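Local coordinates for transcriptional regulator, TetR family (Cytophaga hutchinsonii, PDB 3EUP), which probably represses transcription by binding operator DNA as a helix-turn-helix regulator of the TetR family, released when an unidentified ligand binds its larger domain, at residues A[16-21]-A[63-68]; A[67-72]-A[102-107]; A[72-77]-A[89-94]. All blocks are in the same frame, centred on the assembly; numbering follows the deposited sequence.

Helix 55-78 runs through all three contacts, which come in order along it. Contact 1 joins residues 63-68 to helix 10-31, contact 2 joins residues 67-72 to the loop before helix 109-117, and contact 3 joins residues 72-77 to residues 89-94. The centres of contacts 1 and 2 lie about 9 Å apart, those of contacts 2 and 3 about 10 Å, and those of contacts 1 and 3 about 19 Å. Residues 89-94 of contact 3 fall between the two segments that contact 2 brings together. In TetR regulators this long helix links the DNA-binding and ligand-binding domains, so the series probably follows the path by which ligand signals pass between them.

Contact 1: A[16-21]-A[63-68]; sequences IIESTA and FDYNWG
Tyr65 of helix 55-78 lays its ring against Ile17, Glu18 and Ala21, three residues of one face of helix 10-31. The segments 16-21 and 63-68 cross steeply, at -75°, and their axes approach to 9.6 Å, with Ala21 and Asn66 nearest in register.

Apolar contacts carry most of the junction. Tyr65 CG stands anti to its backbone N (chi1 172°), which directs the start of the ring toward the other helix. Ile17 presents its CG2 branch, anti to its own N, and this methyl meets Tyr65 CB at 3.4 Å. On the same side of the ring plane, nearer the CD2 rim, Ala21 CB comes to 3.8 Å from Tyr65 CD2. Glu18 covers one ring face with its backbone CA, and its side-chain CG lies 3.6 Å from Tyr65 CE1, the two side chains crossing at about a right angle.

Polar groups are settled mainly within the helices. The carboxylate of Glu18, tilted 41° from the Tyr65 ring plane, turns its OE2 to Gln14. Thr20 OG1 bonds back to Ile16 O at 2.9 Å, and Thr20 N reaches that same oxygen from the opposite face of the carbonyl plane, so two donors grip it.

Within the DNA-binding domain, segment 16-21 packs on helix 34-41 through Thr20, which rests on Leu37 and Thr41, and Ile16 meets Leu43 and Phe52. Behind segment 63-68, Phe63 meets Thr113 of helix 109-117 and Ala131 of helix 122-148, and Asp64 forms a salt bridge with Lys127, also on helix 122-148.

Contact 2: A[67-72]-A[102-107]; sequences WGHVKS and LFPVGG
His69 CG stands anti to the backbone N (chi1 -173°), starting the imidazole toward loop 102-107, while Val70 holds CG2 anti to its carbonyl carbon and beside N, the branch that faces Phe103 and Pro104. The histidine touches through its rim: CE1 lies 3.0 Å from Leu102 O, which sits at the ring edge close to its plane. Val70 CG2 does the apolar work. It lies over one face of the Phe103 ring, 4.0 Å from CE2, and 3.7 Å from Pro104 CD, thus wedged against two consecutive residues of the loop. An alanine in place of His69 would probably leave Leu102 O without the imidazole edge beside it and open a gap there. Beyond the wedge, Pro104 to Gly107 form a type II beta turn, closed by Gly107 N to Pro104 O at 3.0 Å. Gly106 takes its third position with phi 93°, where a CB would jam against the preceding carbonyl. Asn25 of helix 10-31 bonds to Val105 O and Gly107 O, so this glycine-bearing type II turn joins helix 10-31 of the DNA-binding domain to the C-terminal domain alongside helix 55-78.

Contact 3: A[72-77]-A[89-94]; sequences SVLTAK and LVYSSM
Lys77 and Val90, with CA atoms 6.5 Å apart, and Leu74 and Met94, at 7.2 Å, set a register in which the two segments run in opposite order. They bring the later turns of helix 55-78 against short helix 91-96 in the all-helical ligand-binding domain of the TetR fold.

Met94 reaches across to Leu74, the two side chains crossing obliquely. Its chain is extended to SD and then bends at chi3 (-19°), an almost eclipsed torsion that puts CE 3.5 Å from Leu74 CB. Leu74 CG is anti to its backbone N, and its CD1 methyl continues on to Tyr91, 3.6 Å from CE1, approaching the ring obliquely. Tyr91 OH is hydrogen-bonded to Trp135 NE1 of helix 122-148, which anchors the phenol that Leu74 packs on. Val90 CG2 lies over the centre of the Tyr91 ring, and its CG1 faces Lys77 CB at 4.1 Å.

Lys77 runs extended past Val90 to Met94, CD coming near Met94 CB, before chi4 turns the ammonium aside. NZ gives a weak hydrogen bond of 3.3 Å to Ser93 OG, whose hydroxyl in turn bonds weakly to Val90 O three residues earlier. The tightest carbon contact is at Val73, where CG1, anti to the backbone N, presses to 3.4 Å from Met94 CG.

Contact 1: A[16-21]-A[63-68]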
# COMPACT_ATOMS: atom_id res chain seq x y z
N ILE A 16 5.11 26.90 -2.30
CA ILE A 16 5.53 26.08 -1.21
C ILE A 16 4.94 24.68 -1.40
O ILE A 16 5.65 23.70 -1.23
CB ILE A 16 5.08 26.57 0.22
CG1 ILE A 16 5.63 27.94 0.58
CG2 ILE A 16 5.55 25.58 1.26
CD1 ILE A 16 7.04 28.05 0.38
N ILE A 17 3.65 24.61 -1.73
CA ILE A 17 2.96 23.31 -1.87
C ILE A 17 3.63 22.51 -2.96
O ILE A 17 4.02 21.34 -2.75
CB ILE A 17 1.47 23.48 -2.16
CG1 ILE A 17 0.74 24.05 -0.93
CG2 ILE A 17 0.84 22.12 -2.51
CD1 ILE A 17 -0.67 24.64 -1.21
N GLU A 18 3.82 23.15 -4.11
CA GLU A 18 4.42 22.52 -5.29
C GLU A 18 5.82 21.99 -5.04
O GLU A 18 6.15 20.92 -5.49
CB GLU A 18 4.40 23.49 -6.48
CG GLU A 18 2.99 23.64 -6.98
CD GLU A 18 2.79 24.67 -8.02
OE1 GLU A 18 3.81 25.20 -8.58
OE2 GLU A 18 1.58 24.93 -8.27
N SER A 19 6.63 22.75 -4.30
CA SER A 19 8.03 22.43 -4.07
C SER A 19 8.17 21.32 -3.06
O SER A 19 9.12 20.54 -3.14
CB SER A 19 8.77 23.64 -3.48
OG SER A 19 8.78 24.67 -4.42
N THR A 20 7.29 21.31 -2.07
CA THR A 20 7.48 20.38 -0.97
C THR A 20 6.67 19.12 -1.09
O THR A 20 6.97 18.18 -0.38
CB THR A 20 7.16 21.01 0.40
OG1 THR A 20 5.76 21.33 0.47
CG2 THR A 20 8.04 22.27 0.63
N ALA A 21 5.66 19.10 -1.96
CA ALA A 21 4.80 17.91 -2.13
C ALA A 21 5.58 16.63 -2.51
O ALA A 21 5.22 15.53 -2.05
CB ALA A 21 3.68 18.18 -3.15
N PHE A 63 -0.78 16.72 0.45
CA PHE A 63 -1.61 15.59 0.09
C PHE A 63 -2.70 16.02 -0.88
O PHE A 63 -2.90 15.39 -1.93
CB PHE A 63 -2.26 14.92 1.32
CG PHE A 63 -3.23 13.85 0.94
CD1 PHE A 63 -2.77 12.59 0.61
CD2 PHE A 63 -4.58 14.14 0.78
CE1 PHE A 63 -3.65 11.59 0.18
CE2 PHE A 63 -5.47 13.15 0.33
CZ PHE A 63 -5.01 11.87 0.05
N ASP A 64 -3.39 17.12 -0.58
CA ASP A 64 -4.42 17.62 -1.51
C ASP A 64 -3.86 17.89 -2.89
O ASP A 64 -4.48 17.57 -3.88
CB ASP A 64 -5.11 18.86 -0.96
CG ASP A 64 -6.04 18.54 0.23
OD1 ASP A 64 -6.39 17.36 0.44
OD2 ASP A 64 -6.40 19.48 0.98
N TYR A 65 -2.65 18.43 -2.98
CA TYR A 65 -2.03 18.67 -4.31
C TYR A 65 -1.62 17.37 -5.04
O TYR A 65 -1.87 17.20 -6.22
CB TYR A 65 -0.84 19.62 -4.17
CG TYR A 65 -0.02 19.81 -5.43
CD1 TYR A 65 -0.23 20.91 -6.25
CD2 TYR A 65 1.00 18.92 -5.76
CE1 TYR A 65 0.52 21.11 -7.37
CE2 TYR A 65 1.76 19.11 -6.94
CZ TYR A 65 1.52 20.22 -7.71
OH TYR A 65 2.24 20.46 -8.86
N ASN A 66 -0.95 16.49 -4.32
CA ASN A 66 -0.52 15.19 -4.87
C ASN A 66 -1.65 14.33 -5.40
O ASN A 66 -1.60 13.84 -6.55
CB ASN A 66 0.28 14.42 -3.80
CG ASN A 66 1.71 14.91 -3.70
OD1 ASN A 66 2.35 14.82 -2.64
ND2 ASN A 66 2.22 15.45 -4.79
N TRP A 67 -2.66 14.15 -4.57
CA TRP A 67 -3.83 13.41 -4.95
C TRP A 67 -4.66 14.21 -5.97
O TRP A 67 -5.19 13.62 -6.91
CB TRP A 67 -4.64 13.01 -3.72
CG TRP A 67 -5.80 12.17 -4.07
CD1 TRP A 67 -7.11 12.52 -3.99
CD2 TRP A 67 -5.76 10.87 -4.66
NE1 TRP A 67 -7.90 11.48 -4.42
CE2 TRP A 67 -7.09 10.47 -4.85
CE3 TRP A 67 -4.73 9.99 -5.01
CZ2 TRP A 67 -7.41 9.22 -5.36
CZ3 TRP A 67 -5.05 8.75 -5.51
CH2 TRP A 67 -6.38 8.38 -5.68
N GLY A 68 -4.78 15.53 -5.81
CA GLY A 68 -5.47 16.34 -6.81
C GLY A 68 -4.83 16.14 -8.20
O GLY A 68 -5.52 16.13 -9.24

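Contact 2: A[67-72]-A[102-107]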
# COMPACT_ATOMS: atom_id res chain seq x y z
N TRP A 67 -2.66 14.15 -4.57
CA TRP A 67 -3.83 13.41 -4.95
C TRP A 67 -4.66 14.21 -5.97
O TRP A 67 -5.19 13.62 -6.91
CB TRP A 67 -4.64 13.01 -3.72
CG TRP A 67 -5.80 12.17 -4.07
CD1 TRP A 67 -7.11 12.52 -3.99
CD2 TRP A 67 -5.76 10.87 -4.66
NE1 TRP A 67 -7.90 11.48 -4.42
CE2 TRP A 67 -7.09 10.47 -4.85
CE3 TRP A 67 -4.73 9.99 -5.01
CZ2 TRP A 67 -7.41 9.22 -5.36
CZ3 TRP A 67 -5.05 8.75 -5.51
CH2 TRP A 67 -6.38 8.38 -5.68
N GLY A 68 -4.78 15.53 -5.81
CA GLY A 68 -5.47 16.34 -6.81
C GLY A 68 -4.83 16.14 -8.20
O GLY A 68 -5.52 16.13 -9.24
N HIS A 69 -3.51 15.99 -8.21
CA HIS A 69 -2.81 15.73 -9.45
C HIS A 69 -3.17 14.36 -10.04
O HIS A 69 -3.40 14.26 -11.26
CB HIS A 69 -1.31 15.80 -9.26
CG HIS A 69 -0.55 15.69 -10.54
ND1 HIS A 69 -0.01 14.51 -10.99
CD2 HIS A 69 -0.29 16.61 -11.50
CE1 HIS A 69 0.57 14.71 -12.16
NE2 HIS A 69 0.42 15.98 -12.49
N VAL A 70 -3.25 13.33 -9.19
CA VAL A 70 -3.63 12.02 -9.71
C VAL A 70 -5.06 12.09 -10.26
O VAL A 70 -5.34 11.56 -11.32
CB VAL A 70 -3.55 10.89 -8.64
CG1 VAL A 70 -4.14 9.57 -9.21
CG2 VAL A 70 -2.13 10.68 -8.17
N LYS A 71 -5.95 12.75 -9.52
CA LYS A 71 -7.34 12.93 -9.93
C LYS A 71 -7.46 13.59 -11.29
O LYS A 71 -8.22 13.12 -12.15
CB LYS A 71 -8.11 13.74 -8.90
CG LYS A 71 -8.63 12.89 -7.75
CD LYS A 71 -8.91 13.71 -6.51
CE LYS A 71 -10.01 14.68 -6.62
NZ LYS A 71 -10.24 15.26 -5.24
N SER A 72 -6.69 14.67 -11.48
CA SER A 72 -6.71 15.43 -12.72
C SER A 72 -6.20 14.63 -13.91
O SER A 72 -6.74 14.75 -15.00
CB SER A 72 -5.94 16.75 -12.55
OG SER A 72 -6.63 17.51 -11.61
N LEU A 102 3.80 10.65 -15.02
CA LEU A 102 2.45 11.21 -14.79
C LEU A 102 1.97 11.16 -13.32
O LEU A 102 1.07 11.90 -12.95
CB LEU A 102 1.40 10.53 -15.68
CG LEU A 102 1.22 11.02 -17.12
CD1 LEU A 102 2.43 11.76 -17.75
CD2 LEU A 102 0.75 9.85 -17.98
N PHE A 103 2.55 10.27 -12.51
CA PHE A 103 2.26 10.21 -11.08
C PHE A 103 3.19 11.13 -10.32
O PHE A 103 4.30 11.41 -10.78
CB PHE A 103 2.47 8.81 -10.52
CG PHE A 103 1.20 8.05 -10.28
CD1 PHE A 103 0.48 7.56 -11.34
CD2 PHE A 103 0.76 7.78 -9.00
CE1 PHE A 103 -0.67 6.84 -11.12
CE2 PHE A 103 -0.41 7.09 -8.80
CZ PHE A 103 -1.11 6.62 -9.86
N PRO A 104 2.77 11.58 -9.13
CA PRO A 104 3.71 12.41 -8.38
C PRO A 104 5.01 11.65 -8.10
O PRO A 104 5.02 10.41 -8.06
CB PRO A 104 2.99 12.70 -7.06
CG PRO A 104 1.56 12.31 -7.28
CD PRO A 104 1.54 11.30 -8.38
N VAL A 105 6.09 12.40 -7.93
CA VAL A 105 7.34 11.82 -7.43
C VAL A 105 7.07 11.07 -6.12
O VAL A 105 6.45 11.62 -5.23
CB VAL A 105 8.38 12.91 -7.16
CG1 VAL A 105 9.60 12.32 -6.39
CG2 VAL A 105 8.83 13.54 -8.49
N GLY A 106 7.54 9.83 -6.01
CA GLY A 106 7.25 8.99 -4.83
C GLY A 106 6.03 8.09 -4.95
O GLY A 106 5.79 7.28 -4.05
N GLY A 107 5.25 8.21 -6.02
CA GLY A 107 4.18 7.26 -6.31
C GLY A 107 2.85 7.73 -5.78
O GLY A 107 2.58 8.94 -5.76

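Contact 3: A[72-77]-A[89-94]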
# COMPACT_ATOMS: atom_id res chain seq x y z
N SER A 72 -6.69 14.67 -11.48
CA SER A 72 -6.71 15.43 -12.72
C SER A 72 -6.20 14.63 -13.91
O SER A 72 -6.74 14.75 -15.00
CB SER A 72 -5.94 16.75 -12.55
OG SER A 72 -6.63 17.51 -11.61
N VAL A 73 -5.19 13.80 -13.71
CA VAL A 73 -4.70 12.93 -14.77
C VAL A 73 -5.75 11.93 -15.13
O VAL A 73 -6.08 11.78 -16.31
CB VAL A 73 -3.41 12.21 -14.39
CG1 VAL A 73 -3.06 11.15 -15.40
CG2 VAL A 73 -2.24 13.21 -14.27
N LEU A 74 -6.33 11.29 -14.12
CA LEU A 74 -7.35 10.28 -14.36
C LEU A 74 -8.55 10.90 -15.10
O LEU A 74 -9.09 10.29 -16.03
CB LEU A 74 -7.79 9.65 -13.03
CG LEU A 74 -8.77 8.45 -12.98
CD1 LEU A 74 -8.92 7.91 -11.52
CD2 LEU A 74 -10.17 8.78 -13.54
N THR A 75 -8.96 12.10 -14.66
CA THR A 75 -10.04 12.87 -15.32
C THR A 75 -9.71 13.12 -16.79
O THR A 75 -10.54 12.92 -17.68
CB THR A 75 -10.35 14.22 -14.57
OG1 THR A 75 -10.90 13.93 -13.28
CG2 THR A 75 -11.37 15.07 -15.34
N ALA A 76 -8.48 13.53 -17.07
CA ALA A 76 -8.12 13.89 -18.42
C ALA A 76 -8.10 12.65 -19.30
O ALA A 76 -8.58 12.69 -20.42
CB ALA A 76 -6.77 14.64 -18.45
N LYS A 77 -7.60 11.53 -18.78
CA LYS A 77 -7.53 10.27 -19.52
C LYS A 77 -8.92 9.65 -19.72
O LYS A 77 -9.22 9.15 -20.80
CB LYS A 77 -6.60 9.28 -18.82
CG LYS A 77 -5.14 9.62 -19.04
CD LYS A 77 -4.23 8.54 -18.58
CE LYS A 77 -2.83 8.83 -19.05
NZ LYS A 77 -2.75 8.60 -20.50
N LEU A 89 -10.12 1.36 -17.44
CA LEU A 89 -8.82 0.76 -17.66
C LEU A 89 -7.72 1.76 -18.02
O LEU A 89 -6.71 1.36 -18.53
CB LEU A 89 -8.92 -0.33 -18.72
CG LEU A 89 -9.92 -1.42 -18.34
CD1 LEU A 89 -10.11 -2.43 -19.49
CD2 LEU A 89 -9.46 -2.07 -17.06
N VAL A 90 -7.88 3.03 -17.67
CA VAL A 90 -6.81 4.01 -17.90
C VAL A 90 -5.62 3.90 -16.89
O VAL A 90 -4.61 4.58 -17.04
CB VAL A 90 -7.38 5.42 -17.83
CG1 VAL A 90 -8.46 5.65 -18.93
CG2 VAL A 90 -7.95 5.66 -16.42
N TYR A 91 -5.75 3.05 -15.86
CA TYR A 91 -4.79 3.01 -14.74
C TYR A 91 -3.39 2.59 -15.15
O TYR A 91 -2.42 3.25 -14.83
CB TYR A 91 -5.38 2.16 -13.57
CG TYR A 91 -6.66 2.81 -13.09
CD1 TYR A 91 -6.62 3.93 -12.27
CD2 TYR A 91 -7.91 2.39 -13.56
CE1 TYR A 91 -7.77 4.56 -11.89
CE2 TYR A 91 -9.07 3.03 -13.19
CZ TYR A 91 -9.00 4.10 -12.36
OH TYR A 91 -10.14 4.76 -12.00
N SER A 92 -3.27 1.52 -15.91
CA SER A 92 -1.96 1.11 -16.36
C SER A 92 -1.19 2.20 -17.12
O SER A 92 0.02 2.39 -16.92
CB SER A 92 -2.04 -0.11 -17.26
OG SER A 92 -0.72 -0.45 -17.59
N SER A 93 -1.86 2.94 -17.99
CA SER A 93 -1.13 3.93 -18.75
C SER A 93 -0.81 5.10 -17.80
O SER A 93 0.29 5.64 -17.86
CB SER A 93 -1.89 4.35 -20.02
OG SER A 93 -2.79 5.38 -19.72
N MET A 94 -1.72 5.43 -16.89
CA MET A 94 -1.44 6.51 -15.96
C MET A 94 -0.20 6.23 -15.10
O MET A 94 0.63 7.13 -14.90
CB MET A 94 -2.67 6.79 -15.11
CG MET A 94 -2.52 7.99 -14.19
SD MET A 94 -4.03 8.26 -13.18
CE MET A 94 -5.34 7.33 -14.13